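Local coordinates for protein anti-H(O) lectin 1 (Ulex europaeus, PDB 1FX5) that binds carbohydrates as a homodimeric, L-fucose-specific legume lectin that carries a calcium and a manganese ion in each subunit, at residues 18-21 and 22-26; 39-42 and 43-47; 136-139 and 140-144; 216-220 and 221-225. All coordinates share one frame; numbering follows the deposited sequence.

Interaction 1: 18-21 and 22-26; sequences LSFQ and GNASV. Unlike the reference sequence in segment 22-26: Asn23 (reference Asp). With NAG (2-acetamido-2-deoxy-beta-D-glucopyranose), chain C.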
loop_
_atom_site.group_PDB
_atom_site.type_symbol
_atom_site.label_atom_id
_atom_site.label_comp_id
_atom_site.label_asym_id
_atom_site.label_seq_id
_atom_site.Cartn_x
_atom_site.Cartn_y
_atom_site.Cartn_z
ATOM N N LEU A 18 -6.371 -3.706 -5.027
ATOM C CA LEU A 18 -5.853 -3.940 -6.387
ATOM C C LEU A 18 -6.633 -3.002 -7.283
ATOM O O LEU A 18 -7.802 -2.718 -7.020
ATOM C CB LEU A 18 -6.116 -5.360 -6.876
ATOM C CG LEU A 18 -5.376 -6.446 -6.120
ATOM C CD1 LEU A 18 -5.750 -7.804 -6.661
ATOM C CD2 LEU A 18 -3.908 -6.192 -6.224
ATOM N N SER A 19 -5.991 -2.506 -8.326
ATOM C CA SER A 19 -6.627 -1.597 -9.269
ATOM C C SER A 19 -6.708 -2.373 -10.605
ATOM O O SER A 19 -5.707 -2.971 -11.034
ATOM C CB SER A 19 -5.750 -0.346 -9.380
ATOM O OG SER A 19 -6.251 0.559 -10.338
ATOM N N PHE A 20 -7.870 -2.388 -11.259
ATOM C CA PHE A 20 -7.992 -3.122 -12.526
ATOM C C PHE A 20 -8.265 -2.267 -13.747
ATOM O O PHE A 20 -8.955 -1.244 -13.655
ATOM C CB PHE A 20 -9.142 -4.138 -12.471
ATOM C CG PHE A 20 -9.067 -5.073 -11.330
ATOM C CD1 PHE A 20 -9.691 -4.761 -10.125
ATOM C CD2 PHE A 20 -8.327 -6.238 -11.425
ATOM C CE1 PHE A 20 -9.568 -5.603 -9.032
ATOM C CE2 PHE A 20 -8.192 -7.090 -10.339
ATOM C CZ PHE A 20 -8.812 -6.771 -9.136
ATOM N N GLN A 21 -7.820 -2.760 -14.907
ATOM C CA GLN A 21 -8.006 -2.092 -16.205
ATOM C C GLN A 21 -8.231 -3.196 -17.239
ATOM O O GLN A 21 -7.623 -4.271 -17.143
ATOM C CB GLN A 21 -6.780 -1.288 -16.623
ATOM C CG GLN A 21 -6.627 0.049 -15.972
ATOM C CD GLN A 21 -5.265 0.634 -16.258
ATOM O OE1 GLN A 21 -5.143 1.723 -16.801
ATOM N NE2 GLN A 21 -4.227 -0.095 -15.893
ATOM N N GLY A 22 -9.083 -2.943 -18.228
ATOM C CA GLY A 22 -9.337 -3.950 -19.241
ATOM C C GLY A 22 -10.167 -5.087 -18.679
ATOM O O GLY A 22 -10.992 -4.871 -17.784
ATOM N N ASN A 23 -9.877 -6.311 -19.092
ATOM C CA ASN A 23 -10.648 -7.433 -18.598
ATOM C C ASN A 23 -10.018 -8.361 -17.579
ATOM O O ASN A 23 -10.167 -9.576 -17.679
ATOM C CB ASN A 23 -11.244 -8.201 -19.789
ATOM C CG ASN A 23 -12.363 -7.412 -20.469
ATOM O OD1 ASN A 23 -13.389 -7.140 -19.827
ATOM N ND2 ASN A 23 -12.152 -6.959 -21.704
ATOM N N ALA A 24 -9.327 -7.798 -16.589
ATOM C CA ALA A 24 -8.678 -8.588 -15.531
ATOM C C ALA A 24 -9.571 -8.547 -14.268
ATOM O O ALA A 24 -10.322 -7.583 -14.082
ATOM C CB ALA A 24 -7.298 -8.002 -15.214
ATOM N N SER A 25 -9.525 -9.579 -13.420
ATOM C CA SER A 25 -10.351 -9.584 -12.199
ATOM C C SER A 25 -10.084 -10.808 -11.366
ATOM O O SER A 25 -9.464 -11.754 -11.845
ATOM C CB SER A 25 -11.844 -9.586 -12.544
ATOM O OG SER A 25 -12.221 -10.809 -13.177
ATOM N N VAL A 26 -10.576 -10.804 -10.128
ATOM C CA VAL A 26 -10.388 -11.938 -9.239
ATOM C C VAL A 26 -11.653 -12.796 -9.376
ATOM O O VAL A 26 -12.765 -12.296 -9.249
ATOM C CB VAL A 26 -10.189 -11.499 -7.798
ATOM C CG1 VAL A 26 -9.963 -12.715 -6.924
ATOM C CG2 VAL A 26 -8.999 -10.589 -7.697
HETATM C C1 NAG C . -13.055 -5.957 -22.262
HETATM C C2 NAG C . -12.450 -5.310 -23.520
HETATM C C3 NAG C . -13.436 -4.249 -24.044
HETATM C C4 NAG C . -14.809 -4.893 -24.333
HETATM C C5 NAG C . -15.312 -5.640 -23.077
HETATM C C6 NAG C . -16.565 -6.468 -23.348
HETATM C C7 NAG C . -10.012 -5.349 -23.494
HETATM C C8 NAG C . -8.734 -4.579 -23.188
HETATM N N2 NAG C . -11.154 -4.695 -23.263
HETATM O O3 NAG C . -12.897 -3.644 -25.243
HETATM O O4 NAG C . -15.770 -3.867 -24.698
HETATM O O5 NAG C . -14.314 -6.567 -22.589
HETATM O O6 NAG C . -16.414 -7.261 -24.524
HETATM O O7 NAG C . -9.970 -6.521 -23.869
#
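The carbonyl oxygen of Ala24 is met by three successive carbons of Phe20, namely CB, CG and CD2, the nearest pair being Phe20 CD2 and Ala24 O at 3.6 Å. No hydrogen bond links 18-21 to 22-26, so this is van der Waals contact. It continues along the ring: Phe20 CE2 reaches Ser25 CA at 3.8 Å, and Phe20 CZ reaches Val26 CG2 at 4.1 Å. The approach is oblique throughout, neither squarely over the face nor at the edge. With CG anti to the carbonyl carbon (chi1 -54°), the phenylalanine ring leans across toward the returning chain, and Leu18 CD1 extends the apolar seam to Val26 CG2 at 4.4 Å.

The reversal runs through Gly22, whose positive phi of 72° bends the chain between two legs running 147° apart. These legs are not a paired hairpin: strand 18-22 bonds to strand 44-59, whereas strand 25-26 bonds to strand 32-33. Asn23 points away from the other leg at the bend, and its ND2 is covalently joined to C1 of the N-acetylglucosamine at 1.5 Å. Asn23, Ala24 and Ser25 form an Asn-X-Ser sequon, the signal for N-glycosylation. The chemistry thus divides: the legs meet through apolar and van der Waals contact, each being hydrogen-bonded to other strands, while the covalent link at the bend carries the glycan.

Interaction 2: 39-42 and 43-47; sequences NNLP and DETGG. With NAG (2-acetamido-2-deoxy-beta-D-glucopyranose), chain C.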
loop_
_atom_site.group_PDB
_atom_site.type_symbol
_atom_site.label_atom_id
_atom_site.label_comp_id
_atom_site.label_asym_id
_atom_site.label_seq_id
_atom_site.Cartn_x
_atom_site.Cartn_y
_atom_site.Cartn_z
ATOM N N ASN A 39 -15.840 -15.626 -27.309
ATOM C CA ASN A 39 -15.984 -14.967 -28.611
ATOM C C ASN A 39 -16.665 -13.594 -28.657
ATOM O O ASN A 39 -16.724 -12.962 -29.715
ATOM C CB ASN A 39 -16.506 -15.925 -29.696
ATOM C CG ASN A 39 -17.691 -16.754 -29.240
ATOM O OD1 ASN A 39 -18.019 -16.801 -28.052
ATOM N ND2 ASN A 39 -18.333 -17.432 -30.187
ATOM N N ASN A 40 -17.087 -13.089 -27.504
ATOM C CA ASN A 40 -17.735 -11.780 -27.432
ATOM C C ASN A 40 -16.717 -10.730 -26.922
ATOM O O ASN A 40 -17.051 -9.892 -26.063
ATOM C CB ASN A 40 -18.901 -11.854 -26.454
ATOM C CG ASN A 40 -18.452 -12.294 -25.077
ATOM O OD1 ASN A 40 -17.488 -13.066 -24.940
ATOM N ND2 ASN A 40 -19.125 -11.797 -24.046
ATOM N N LEU A 41 -15.483 -10.784 -27.431
ATOM C CA LEU A 41 -14.413 -9.854 -27.032
ATOM C C LEU A 41 -13.760 -9.313 -28.286
ATOM O O LEU A 41 -13.922 -9.898 -29.350
ATOM C CB LEU A 41 -13.331 -10.603 -26.239
ATOM C CG LEU A 41 -13.672 -11.230 -24.886
ATOM C CD1 LEU A 41 -12.526 -12.135 -24.481
ATOM C CD2 LEU A 41 -13.959 -10.161 -23.808
ATOM N N PRO A 42 -13.043 -8.183 -28.190
ATOM C CA PRO A 42 -12.356 -7.587 -29.355
ATOM C C PRO A 42 -11.298 -8.595 -29.837
ATOM O O PRO A 42 -10.910 -9.468 -29.062
ATOM C CB PRO A 42 -11.636 -6.373 -28.755
ATOM C CG PRO A 42 -12.417 -6.056 -27.520
ATOM C CD PRO A 42 -12.850 -7.376 -26.970
ATOM N N ASP A 43 -10.791 -8.447 -31.069
ATOM C CA ASP A 43 -9.769 -9.362 -31.615
ATOM C C ASP A 43 -8.538 -9.410 -30.701
ATOM O O ASP A 43 -8.007 -10.495 -30.408
ATOM C CB ASP A 43 -9.338 -8.943 -33.029
ATOM C CG ASP A 43 -10.386 -9.268 -34.096
ATOM O OD1 ASP A 43 -10.171 -8.923 -35.282
ATOM O OD2 ASP A 43 -11.430 -9.869 -33.763
ATOM N N GLU A 44 -8.040 -8.231 -30.329
ATOM C CA GLU A 44 -6.879 -8.106 -29.446
ATOM C C GLU A 44 -7.505 -7.789 -28.086
ATOM O O GLU A 44 -8.074 -6.710 -27.905
ATOM C CB GLU A 44 -5.952 -6.976 -29.931
ATOM C CG GLU A 44 -5.248 -7.338 -31.244
ATOM C CD GLU A 44 -4.366 -6.238 -31.819
ATOM O OE1 GLU A 44 -3.135 -6.293 -31.663
ATOM O OE2 GLU A 44 -4.897 -5.338 -32.475
ATOM N N THR A 45 -7.415 -8.713 -27.136
ATOM C CA THR A 45 -8.001 -8.476 -25.827
ATOM C C THR A 45 -7.018 -8.726 -24.670
ATOM O O THR A 45 -6.067 -9.510 -24.817
ATOM C CB THR A 45 -9.294 -9.335 -25.683
ATOM O OG1 THR A 45 -9.960 -9.022 -24.456
ATOM C CG2 THR A 45 -8.974 -10.813 -25.724
ATOM N N GLY A 46 -7.220 -8.035 -23.542
ATOM C CA GLY A 46 -6.335 -8.204 -22.397
ATOM C C GLY A 46 -6.748 -7.459 -21.124
ATOM O O GLY A 46 -7.823 -6.834 -21.093
ATOM N N GLY A 47 -5.919 -7.534 -20.072
ATOM C CA GLY A 47 -6.229 -6.854 -18.815
ATOM C C GLY A 47 -4.978 -6.494 -18.034
ATOM O O GLY A 47 -3.903 -6.972 -18.379
HETATM C C1 NAG C . -13.055 -5.957 -22.262
HETATM C C2 NAG C . -12.450 -5.310 -23.520
HETATM C C3 NAG C . -13.436 -4.249 -24.044
HETATM C C4 NAG C . -14.809 -4.893 -24.333
HETATM C C5 NAG C . -15.312 -5.640 -23.077
HETATM C C6 NAG C . -16.565 -6.468 -23.348
HETATM C C7 NAG C . -10.012 -5.349 -23.494
HETATM C C8 NAG C . -8.734 -4.579 -23.188
HETATM N N2 NAG C . -11.154 -4.695 -23.263
HETATM O O3 NAG C . -12.897 -3.644 -25.243
HETATM O O4 NAG C . -15.770 -3.867 -24.698
HETATM O O5 NAG C . -14.314 -6.567 -22.589
HETATM O O6 NAG C . -16.414 -7.261 -24.524
HETATM O O7 NAG C . -9.970 -6.521 -23.869
HETATM O O HOH W 1 -13.646 -11.074 -31.914
#
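Leu41 lays its CD1 methyl obliquely against Thr45, meeting the CG2 methyl of Thr45 at 4.0 Å. The other branch of the leucine turns to the glycan, with Leu41 CD2 3.8 Å from O5 of the N-acetylglucosamine. Pro42 flanks the same sugar: its CG lies 3.4 Å from O3 of the N-acetylglucosamine and its CD faces the C2 region, while its carbonyl oxygen packs against Thr45 CB. The hydroxyl of Thr45 is set anti to the backbone N (chi1 -174°), which carries it to the acetamido group. There Thr45 OG1 donates to sugar O7 at 2.6 Å, and Gly46 N donates to that same oxygen at 3.2 Å with an N-H...O angle of 159°. Two protein donors thus grip the acetyl oxygen, which should limit rotation of the acetamido group.

In the legume lectin fold this is the entry into the long strand 44-59, which lies between strands 18-22 and 209-219. The sugar is the one attached to Asn23 in the neighbouring strand-end turn, so protein surface and glycan are joined by non-covalent contacts beside the covalent link. On the preceding loop, Asn40 O accepts a weak bond from sugar O6. A water donates both to Leu41 O, at 2.8 Å, and to Asp43 OD2, bridging the corner around Pro42. The Glu44 side chain leaves the backbone away from 39-42, and its OE1 forms a salt bridge with Arg102 NE.

Interaction 3: 136-139 and 140-144; sequences WDPG and FPHIG. Unlike the reference sequence in segment 136-139: Trp136 (reference Asp). With MN (manganese (II) ion), chain F; CA (calcium ion), chain G.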
loop_
_atom_site.group_PDB
_atom_site.type_symbol
_atom_site.label_atom_id
_atom_site.label_comp_id
_atom_site.label_asym_id
_atom_site.label_seq_id
_atom_site.Cartn_x
_atom_site.Cartn_y
_atom_site.Cartn_z
ATOM N N TRP A 136 8.926 -8.721 -34.672
ATOM C CA TRP A 136 9.971 -8.124 -33.841
ATOM C C TRP A 136 10.618 -9.055 -32.802
ATOM O O TRP A 136 11.536 -8.637 -32.111
ATOM C CB TRP A 136 9.381 -6.926 -33.094
ATOM C CG TRP A 136 8.126 -7.281 -32.333
ATOM C CD1 TRP A 136 8.038 -7.734 -31.030
ATOM C CD2 TRP A 136 6.773 -7.208 -32.829
ATOM N NE1 TRP A 136 6.711 -7.934 -30.699
ATOM C CE2 TRP A 136 5.920 -7.619 -31.778
ATOM C CE3 TRP A 136 6.202 -6.841 -34.058
ATOM C CZ2 TRP A 136 4.536 -7.657 -31.918
ATOM C CZ3 TRP A 136 4.822 -6.884 -34.198
ATOM C CH2 TRP A 136 4.007 -7.287 -33.134
ATOM N N ASP A 137 10.076 -10.266 -32.644
ATOM C CA ASP A 137 10.560 -11.279 -31.684
ATOM C C ASP A 137 11.501 -12.352 -32.261
ATOM O O ASP A 137 11.634 -12.468 -33.485
ATOM C CB ASP A 137 9.363 -12.099 -31.177
ATOM C CG ASP A 137 8.528 -11.393 -30.151
ATOM O OD1 ASP A 137 7.293 -11.650 -30.156
ATOM O OD2 ASP A 137 9.087 -10.634 -29.316
ATOM N N PRO A 138 12.194 -13.125 -31.380
ATOM C CA PRO A 138 13.060 -14.197 -31.894
ATOM C C PRO A 138 12.041 -15.267 -32.409
ATOM O O PRO A 138 10.846 -15.205 -32.073
ATOM C CB PRO A 138 13.820 -14.674 -30.643
ATOM C CG PRO A 138 13.057 -14.102 -29.472
ATOM C CD PRO A 138 12.543 -12.801 -29.981
ATOM N N GLY A 139 12.486 -16.236 -33.205
ATOM C CA GLY A 139 11.560 -17.238 -33.722
ATOM C C GLY A 139 11.078 -18.351 -32.822
ATOM O O GLY A 139 11.055 -19.493 -33.281
ATOM N N PHE A 140 10.680 -18.047 -31.578
ATOM C CA PHE A 140 10.193 -19.052 -30.615
ATOM C C PHE A 140 9.715 -18.371 -29.330
ATOM O O PHE A 140 10.006 -17.195 -29.126
ATOM C CB PHE A 140 11.306 -20.052 -30.265
ATOM C CG PHE A 140 12.693 -19.436 -30.167
ATOM C CD1 PHE A 140 13.652 -19.701 -31.149
ATOM C CD2 PHE A 140 13.031 -18.588 -29.115
ATOM C CE1 PHE A 140 14.910 -19.129 -31.083
ATOM C CE2 PHE A 140 14.296 -18.007 -29.042
ATOM C CZ PHE A 140 15.235 -18.278 -30.029
ATOM N N PRO A 141 8.938 -19.081 -28.468
ATOM C CA PRO A 141 8.451 -18.491 -27.199
ATOM C C PRO A 141 9.706 -18.078 -26.411
ATOM O O PRO A 141 10.762 -18.717 -26.555
ATOM C CB PRO A 141 7.726 -19.656 -26.529
ATOM C CG PRO A 141 7.226 -20.464 -27.713
ATOM C CD PRO A 141 8.425 -20.452 -28.645
ATOM N N HIS A 142 9.600 -17.078 -25.540
ATOM C CA HIS A 142 10.781 -16.643 -24.796
ATOM C C HIS A 142 10.472 -15.722 -23.620
ATOM O O HIS A 142 9.337 -15.221 -23.501
ATOM C CB HIS A 142 11.641 -15.834 -25.785
ATOM C CG HIS A 142 10.876 -14.732 -26.482
ATOM N ND1 HIS A 142 9.965 -14.941 -27.499
ATOM C CD2 HIS A 142 10.853 -13.395 -26.244
ATOM C CE1 HIS A 142 9.419 -13.763 -27.836
ATOM N NE2 HIS A 142 9.923 -12.784 -27.106
ATOM N N ILE A 143 11.423 -15.589 -22.688
ATOM C CA ILE A 143 11.195 -14.678 -21.562
ATOM C C ILE A 143 12.210 -13.541 -21.826
ATOM O O ILE A 143 13.389 -13.808 -22.129
ATOM C CB ILE A 143 11.296 -15.286 -20.100
ATOM C CG1 ILE A 143 12.711 -15.243 -19.544
ATOM C CG2 ILE A 143 10.705 -16.666 -20.032
ATOM C CD1 ILE A 143 13.661 -16.236 -20.160
ATOM N N GLY A 144 11.735 -12.294 -21.838
ATOM C CA GLY A 144 12.633 -11.185 -22.085
ATOM C C GLY A 144 12.482 -9.937 -21.242
ATOM O O GLY A 144 11.535 -9.780 -20.454
HETATM MN MN MN F . 8.775 -10.719 -27.215
HETATM CA CA CA G . 5.198 -11.960 -28.958
HETATM O O HOH W 2 5.211 -9.691 -28.360
HETATM O O HOH W 3 7.870 -8.800 -27.142
HETATM O O HOH W 4 10.793 -9.866 -27.319
HETATM O O HOH W 5 3.174 -12.230 -27.906
#
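Asp137 approaches His142 from its CB outward: CB lies 3.7 Å from His142 CE1, and CG is closer still, 3.4 Å from the same carbon. The carboxylate then divides between two metals. Asp137 OD1 binds the calcium ion at 2.4 Å, and Asp137 OD2 binds the manganese ion at 2.1 Å. OD2 also comes to the edge of the imidazole, 3.2 Å from His142 NE2, without a hydrogen bond because both atoms bind the manganese. NE2 does so at 2.4 Å, with carboxylate and imidazole planes 65° apart; two waters are further ligands.

The imidazole is contacted from two further directions. Pro138 CG sits 3.8 Å from the centroid of the His142 ring, 11° off its normal, a CH-pi contact over the face. His142 ND1 donates to Phe140 O at 2.8 Å, in the carbonyl plane. Between these residues Gly139 centres an inverse gamma turn, closed by a weak bond from Phe140 N to Pro138 O.

Glu125 and Asp127 also bind the manganese, while Asp127, Ile129 and Asn134 join the calcium shell, the paired metal site of legume lectins. With ND1 donating to Phe140 O, NE2 can present its lone pair to the manganese, consistent with a second-shell role for that carbonyl in orienting the ring.

Interaction 4: 216-220 and 221-225; sequences GSTYI and GRQAT. Unlike the reference sequence in segment 216-220: Ser217 (reference Gly).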
loop_
_atom_site.group_PDB
_atom_site.type_symbol
_atom_site.label_atom_id
_atom_site.label_comp_id
_atom_site.label_asym_id
_atom_site.label_seq_id
_atom_site.Cartn_x
_atom_site.Cartn_y
_atom_site.Cartn_z
ATOM N N GLY A 216 -1.924 -9.279 -18.995
ATOM C CA GLY A 216 -2.078 -10.544 -19.684
ATOM C C GLY A 216 -2.896 -10.243 -20.922
ATOM O O GLY A 216 -3.745 -9.347 -20.877
ATOM N N SER A 217 -2.651 -10.951 -22.029
ATOM C CA SER A 217 -3.412 -10.697 -23.235
ATOM C C SER A 217 -3.397 -11.886 -24.181
ATOM O O SER A 217 -2.592 -12.810 -24.017
ATOM C CB SER A 217 -2.923 -9.421 -23.942
ATOM O OG SER A 217 -1.608 -9.583 -24.398
ATOM N N THR A 218 -4.315 -11.860 -25.150
ATOM C CA THR A 218 -4.461 -12.912 -26.143
ATOM C C THR A 218 -5.092 -12.379 -27.451
ATOM O O THR A 218 -5.451 -11.201 -27.542
ATOM C CB THR A 218 -5.280 -14.072 -25.549
ATOM O OG1 THR A 218 -5.132 -15.247 -26.365
ATOM C CG2 THR A 218 -6.750 -13.679 -25.425
ATOM N N TYR A 219 -5.242 -13.245 -28.449
ATOM C CA TYR A 219 -5.812 -12.849 -29.742
ATOM C C TYR A 219 -6.881 -13.859 -30.204
ATOM O O TYR A 219 -6.804 -15.024 -29.778
ATOM C CB TYR A 219 -4.645 -12.831 -30.718
ATOM C CG TYR A 219 -4.963 -12.284 -32.060
ATOM C CD1 TYR A 219 -5.025 -13.129 -33.168
ATOM C CD2 TYR A 219 -5.216 -10.930 -32.230
ATOM C CE1 TYR A 219 -5.328 -12.644 -34.397
ATOM C CE2 TYR A 219 -5.522 -10.429 -33.466
ATOM C CZ TYR A 219 -5.578 -11.294 -34.548
ATOM O OH TYR A 219 -5.871 -10.815 -35.796
ATOM N N ILE A 220 -7.845 -13.458 -31.066
ATOM C CA ILE A 220 -8.901 -14.414 -31.535
ATOM C C ILE A 220 -8.342 -15.567 -32.323
ATOM O O ILE A 220 -7.460 -15.377 -33.161
ATOM C CB ILE A 220 -10.005 -13.852 -32.489
ATOM C CG1 ILE A 220 -9.640 -12.488 -33.034
ATOM C CG2 ILE A 220 -11.393 -13.969 -31.852
ATOM C CD1 ILE A 220 -8.635 -12.553 -34.115
ATOM N N GLY A 221 -8.889 -16.754 -32.083
ATOM C CA GLY A 221 -8.421 -17.928 -32.798
ATOM C C GLY A 221 -7.292 -18.664 -32.111
ATOM O O GLY A 221 -6.974 -19.793 -32.482
ATOM N N ARG A 222 -6.674 -18.041 -31.112
ATOM C CA ARG A 222 -5.572 -18.671 -30.388
ATOM C C ARG A 222 -5.595 -18.219 -28.936
ATOM O O ARG A 222 -4.555 -18.093 -28.283
ATOM C CB ARG A 222 -4.218 -18.367 -31.075
ATOM C CG ARG A 222 -4.141 -17.075 -31.889
ATOM C CD ARG A 222 -3.422 -17.248 -33.269
ATOM N NE ARG A 222 -2.122 -17.883 -33.118
ATOM C CZ ARG A 222 -1.291 -18.222 -34.103
ATOM N NH1 ARG A 222 -1.585 -17.994 -35.372
ATOM N NH2 ARG A 222 -0.152 -18.833 -33.797
ATOM N N GLN A 223 -6.809 -18.077 -28.424
ATOM C CA GLN A 223 -7.046 -17.642 -27.068
ATOM C C GLN A 223 -6.570 -18.533 -25.955
ATOM O O GLN A 223 -6.653 -19.743 -26.038
ATOM C CB GLN A 223 -8.532 -17.355 -26.846
ATOM C CG GLN A 223 -9.101 -16.267 -27.747
ATOM C CD GLN A 223 -10.537 -15.910 -27.370
ATOM O OE1 GLN A 223 -11.257 -16.718 -26.773
ATOM N NE2 GLN A 223 -10.948 -14.694 -27.695
ATOM N N ALA A 224 -6.093 -17.889 -24.898
ATOM C CA ALA A 224 -5.596 -18.556 -23.704
ATOM C C ALA A 224 -5.764 -17.572 -22.542
ATOM O O ALA A 224 -5.766 -16.347 -22.748
ATOM C CB ALA A 224 -4.135 -18.932 -23.868
ATOM N N THR A 225 -6.018 -18.095 -21.350
ATOM C CA THR A 225 -6.181 -17.253 -20.178
ATOM C C THR A 225 -4.874 -17.404 -19.347
ATOM O O THR A 225 -4.241 -18.461 -19.368
ATOM C CB THR A 225 -7.460 -17.635 -19.391
ATOM O OG1 THR A 225 -7.592 -16.770 -18.247
ATOM C CG2 THR A 225 -7.404 -19.091 -18.948
#
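Thr218 and Gln223 meet across the turn with side chains at about a right angle, the Thr218 hydroxyl pressed to Gln223 CA at 3.1 Å. That hydroxyl has two polar partners. Thr218 OG1 accepts a bond from Ala224 N at 3.2 Å, bent to an N-H...O angle of 135°, and is also hydrogen-bonded to Thr86 O. Its placement anti to the backbone N (chi1 -165°) aims the oxygen at the returning chain, while Thr218 CB lies 3.6 Å from Ala224 O.

Tyr219 O receives Arg222 N at 3.3 Å, a weak bond that closes a type II beta turn from Tyr219 to Arg222. Gly221, with its positive phi of 90°, takes the third position, where this turn type requires such a backbone. Gln223 CG also crowds the Tyr219 carbonyl oxygen, at 3.3 Å, and Arg222 CG comes to the edge of the Tyr219 ring, 4.2 Å from Tyr219 CD1.

The longer polar ends find partners beyond the turn: Arg222 NE bonds to Ala84 O, and Gln223 OE1 bonds to Gly38 N. The backbone oxygen of Gln223 is taken by Thr78 OG1. Donors and acceptors on this turn are thus bound largely to surrounding loops and strands, with few bonds across it. The incoming strand 209-219 lies between strands 44-59 and 88-94, whereas the outgoing strand 224-236 pairs with 3-8, 32-33 and 64-78, so the turn passes the chain from one set of strands to another.

Overall arrangement
All four contacts are local turns or strand entries within the legume lectin domain, and they follow in series along the chain from interaction 1 to interaction 4. Interactions 1, 2 and 4 sit on adjacent strands: 18-22 pairs with 44-59, which pairs with 209-219. The centres of interactions 1 and 2 are about 14 Å apart, those of 2 and 4 about 8 Å, and backbone bonds join each pair. Interactions 1 and 2 also share one glycan. Interaction 3 is centred about 26 Å from interaction 1, across the chain's centre, and about 22 Å from interaction 2, nearest atoms about 7 Å apart, so the metal-site turn touches neither glycan-contacting turn.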